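ADP-dependent (S)-NAD(P)H-hydrate dehydratase (Streptococcus mutans, PDB 3BGK) probably dehydrates the S-form of hydrated NAD(P)H at the expense of ADP, a step in nicotinamide-cofactor repair. Local coordinates at residues 73-76 with 77-81; 158-162 with 163-167. All coordinates share one frame; numbering follows the deposited sequence.

Contact 1: 73-76 with 77-81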
# COMPACT_ATOMS: atom_id res chain seq x y z
N ALA A 73 -2.17 10.51 -11.23
CA ALA A 73 -1.68 11.89 -11.34
C ALA A 73 -2.01 12.74 -10.11
O ALA A 73 -1.15 13.48 -9.62
CB ALA A 73 -2.23 12.54 -12.61
N ILE A 74 -3.25 12.64 -9.62
CA ILE A 74 -3.66 13.42 -8.46
C ILE A 74 -3.07 12.83 -7.18
O ILE A 74 -2.83 13.57 -6.22
CB ILE A 74 -5.19 13.60 -8.37
CG1 ILE A 74 -5.55 14.91 -7.65
CG2 ILE A 74 -5.85 12.40 -7.66
CD1 ILE A 74 -5.14 16.19 -8.38
N ILE A 75 -2.82 11.52 -7.17
CA ILE A 75 -2.16 10.85 -6.06
C ILE A 75 -0.71 11.30 -5.96
O ILE A 75 -0.17 11.44 -4.86
CB ILE A 75 -2.21 9.30 -6.19
CG1 ILE A 75 -3.66 8.79 -6.14
CG2 ILE A 75 -1.38 8.64 -5.10
CD1 ILE A 75 -3.83 7.30 -6.47
N MSE A 76 -0.08 11.54 -7.11
CA MSE A 76 1.34 11.93 -7.12
C MSE A 76 1.53 13.40 -6.79
O MSE A 76 2.50 13.78 -6.15
CB MSE A 76 1.99 11.56 -8.44
CG MSE A 76 2.30 10.09 -8.54
SE MSE A 76 3.09 9.57 -10.23
CE MSE A 76 1.63 9.99 -11.47
N ALA A 77 0.58 14.23 -7.22
CA ALA A 77 0.57 15.63 -6.82
C ALA A 77 0.25 15.75 -5.32
O ALA A 77 0.89 16.52 -4.61
CB ALA A 77 -0.42 16.42 -7.65
N ALA A 78 -0.73 14.96 -4.86
CA ALA A 78 -1.07 14.94 -3.43
C ALA A 78 0.13 14.55 -2.57
O ALA A 78 0.46 15.25 -1.62
CB ALA A 78 -2.24 14.01 -3.18
N LEU A 79 0.77 13.43 -2.92
CA LEU A 79 1.98 12.96 -2.24
C LEU A 79 3.04 14.05 -2.15
O LEU A 79 3.63 14.26 -1.09
CB LEU A 79 2.55 11.72 -2.92
CG LEU A 79 1.96 10.35 -2.56
CD1 LEU A 79 2.53 9.27 -3.47
CD2 LEU A 79 2.21 10.00 -1.09
N ALA A 80 3.29 14.75 -3.26
CA ALA A 80 4.27 15.81 -3.27
C ALA A 80 3.86 16.98 -2.38
O ALA A 80 4.68 17.55 -1.66
CB ALA A 80 4.53 16.29 -4.69
N CYS A 81 2.58 17.33 -2.43
CA CYS A 81 2.06 18.49 -1.71
C CYS A 81 2.15 18.31 -0.20
O CYS A 81 2.54 19.24 0.51
CB CYS A 81 0.62 18.79 -2.12
SG CYS A 81 0.03 20.37 -1.48

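Contact 2: 158-162 with 163-167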
# COMPACT_ATOMS: atom_id res chain seq x y z
N LEU A 158 -4.12 30.27 -7.49
CA LEU A 158 -4.69 29.28 -8.39
C LEU A 158 -3.61 28.75 -9.33
O LEU A 158 -2.99 29.51 -10.08
CB LEU A 158 -5.85 29.87 -9.19
CG LEU A 158 -6.53 28.99 -10.26
CD1 LEU A 158 -7.28 27.82 -9.64
CD2 LEU A 158 -7.45 29.83 -11.14
N ILE A 159 -3.39 27.44 -9.25
CA ILE A 159 -2.46 26.75 -10.13
C ILE A 159 -3.25 25.95 -11.15
O ILE A 159 -4.09 25.11 -10.80
CB ILE A 159 -1.47 25.84 -9.37
CG1 ILE A 159 -0.87 26.58 -8.17
CG2 ILE A 159 -0.36 25.36 -10.29
CD1 ILE A 159 -0.31 25.67 -7.10
N ILE A 160 -2.98 26.23 -12.42
CA ILE A 160 -3.66 25.58 -13.53
C ILE A 160 -2.65 24.68 -14.23
O ILE A 160 -1.65 25.15 -14.78
CB ILE A 160 -4.26 26.62 -14.50
CG1 ILE A 160 -5.21 27.56 -13.75
CG2 ILE A 160 -4.98 25.93 -15.66
CD1 ILE A 160 -5.54 28.85 -14.48
N ASP A 161 -2.91 23.38 -14.18
CA ASP A 161 -1.93 22.38 -14.59
C ASP A 161 -2.48 21.50 -15.69
O ASP A 161 -3.70 21.37 -15.83
CB ASP A 161 -1.53 21.53 -13.39
CG ASP A 161 -0.42 20.55 -13.71
OD1 ASP A 161 0.75 20.97 -13.80
OD2 ASP A 161 -0.72 19.35 -13.87
N GLY A 162 -1.59 20.91 -16.47
CA GLY A 162 -1.95 19.89 -17.45
C GLY A 162 -3.16 20.27 -18.29
O GLY A 162 -3.21 21.37 -18.83
N SER A 163 -4.13 19.36 -18.35
CA SER A 163 -5.31 19.50 -19.21
C SER A 163 -6.18 20.72 -18.90
O SER A 163 -6.97 21.15 -19.75
CB SER A 163 -6.15 18.22 -19.18
OG SER A 163 -6.96 18.16 -18.02
N ALA A 164 -6.04 21.26 -17.69
CA ALA A 164 -6.77 22.48 -17.32
C ALA A 164 -6.26 23.70 -18.09
O ALA A 164 -6.95 24.71 -18.17
CB ALA A 164 -6.72 22.70 -15.82
N ILE A 165 -5.05 23.61 -18.64
CA ILE A 165 -4.52 24.66 -19.51
C ILE A 165 -5.32 24.70 -20.82
O ILE A 165 -5.69 25.78 -21.29
CB ILE A 165 -3.01 24.47 -19.79
CG1 ILE A 165 -2.19 24.60 -18.50
CG2 ILE A 165 -2.53 25.48 -20.84
CD1 ILE A 165 -2.05 26.02 -17.96
N ASN A 166 -5.59 23.52 -21.39
CA ASN A 166 -6.49 23.38 -22.54
C ASN A 166 -7.89 23.91 -22.25
O ASN A 166 -8.52 24.54 -23.10
CB ASN A 166 -6.60 21.92 -22.99
CG ASN A 166 -5.26 21.24 -23.13
OD1 ASN A 166 -4.31 21.80 -23.66
ND2 ASN A 166 -5.19 20.00 -22.66
N LEU A 167 -8.38 23.64 -21.04
CA LEU A 167 -9.70 24.07 -20.61
C LEU A 167 -9.77 25.58 -20.44
O LEU A 167 -10.78 26.20 -20.77
CB LEU A 167 -10.10 23.37 -19.31
CG LEU A 167 -11.07 22.18 -19.38
CD1 LEU A 167 -10.74 21.24 -20.53
CD2 LEU A 167 -11.08 21.43 -18.06

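Contact 1: 73-76 with 77-81
The flat groups here are peptide carbonyls, and I74 and A78 illustrate how a helix uses them: the N-H of A78 lies above the carbonyl plane of I74, 36° out of it, with A78 N to I74 O at 2.9 Å. The other three bonds, from A77 to A73, L79 to I75 and A80 to M76, repeat this i-to-i+4 pattern, and the four together make one regular alpha-helical segment. Aliphatic carbons lie close to the same oxygens. A78 CB is 3.1 Å from I74 O, and L79 CB and CG lie against the I75 oxygen that accepts the bond from L79 N, with L79 CG 3.3 Å from I75 O. The leucine's first torsion (chi1 -84°), which sets CG beside its backbone N, accounts for that position. One turn back, I75 CG2 meets L79 CD1 at 4.3 Å, a loose apolar touch along the helix. The selenomethionine M76 bends at chi3 (-64°) and turns to D251 and to P295 and T296 of helix 295-310. A73 and D251 are predicted to bind the hydrated cofactor. This is helix 71-83 of a beta-alpha-beta unit between strands 60-64 and 88-93, packed against helices 98-104, 249-263 and 295-310, with P106 and E107 of a second subunit against I75 and M76.

Contact 2: 158-162 with 163-167
I165 N donates to G162 O at 2.9 Å, a fairly straight bond with an N-H...O angle of 157°, and I165 also spreads its CB and CG1 over the same oxygen. The motif is a strand-to-helix turn: strand 158-161 ends, and the chain swings almost at right angles into the helix of 163-167. A second bond, from A164 N to D161 O at 3.0 Å, closes a four-residue beta turn of type II' with G162 at its second position. There the backbone takes a positive phi of 46°, a conformation that glycine adopts far more readily than residues bearing a side chain.

Polar side chains tie the turn to its surroundings. D161 points away from the helix, and its OD1 forms a salt bridge with K222 and a hydrogen bond with T184; K222 is a predicted AMP-binding residue, which places the strand end beside the predicted nucleotide site. S163 OG, meanwhile, is hydrogen-bonded to the carbonyl of A136.

The side-chain part of the join is apolar. I160 projects toward the helix, and its CG2 branch rests on the first turn, 3.7 Å from A164 CB and 3.4 Å from A164 O. A164 CB also lies over the oxygen that its own backbone N binds. A further methyl, I165 CD1, belongs to a chain that a chi2 of -74° folds back over the strand end: I165 CD1 lies 3.7 Å from I160 CG2 and 3.3 Å from I160 O.

The two contacts contrast the interior of a helix with its beginning. Contact 1 is the more deeply buried, held by uniform i-to-i+4 bonding, packed against neighbouring helices and touched by a second subunit; contact 2 is only partly buried, uses i-to-i+3 bonds round a glycine turn, and is touched by no other chain. They share no secondary-structure element: one lies on helix 71-83, the other joins strand 157-161 to helix 163-170. Their centres are 15 Å apart and they do not touch, yet both approach D251, through A73 and M76 in the first and the carboxylate residue D161 in the second, and so both lie close to the predicted substrate site.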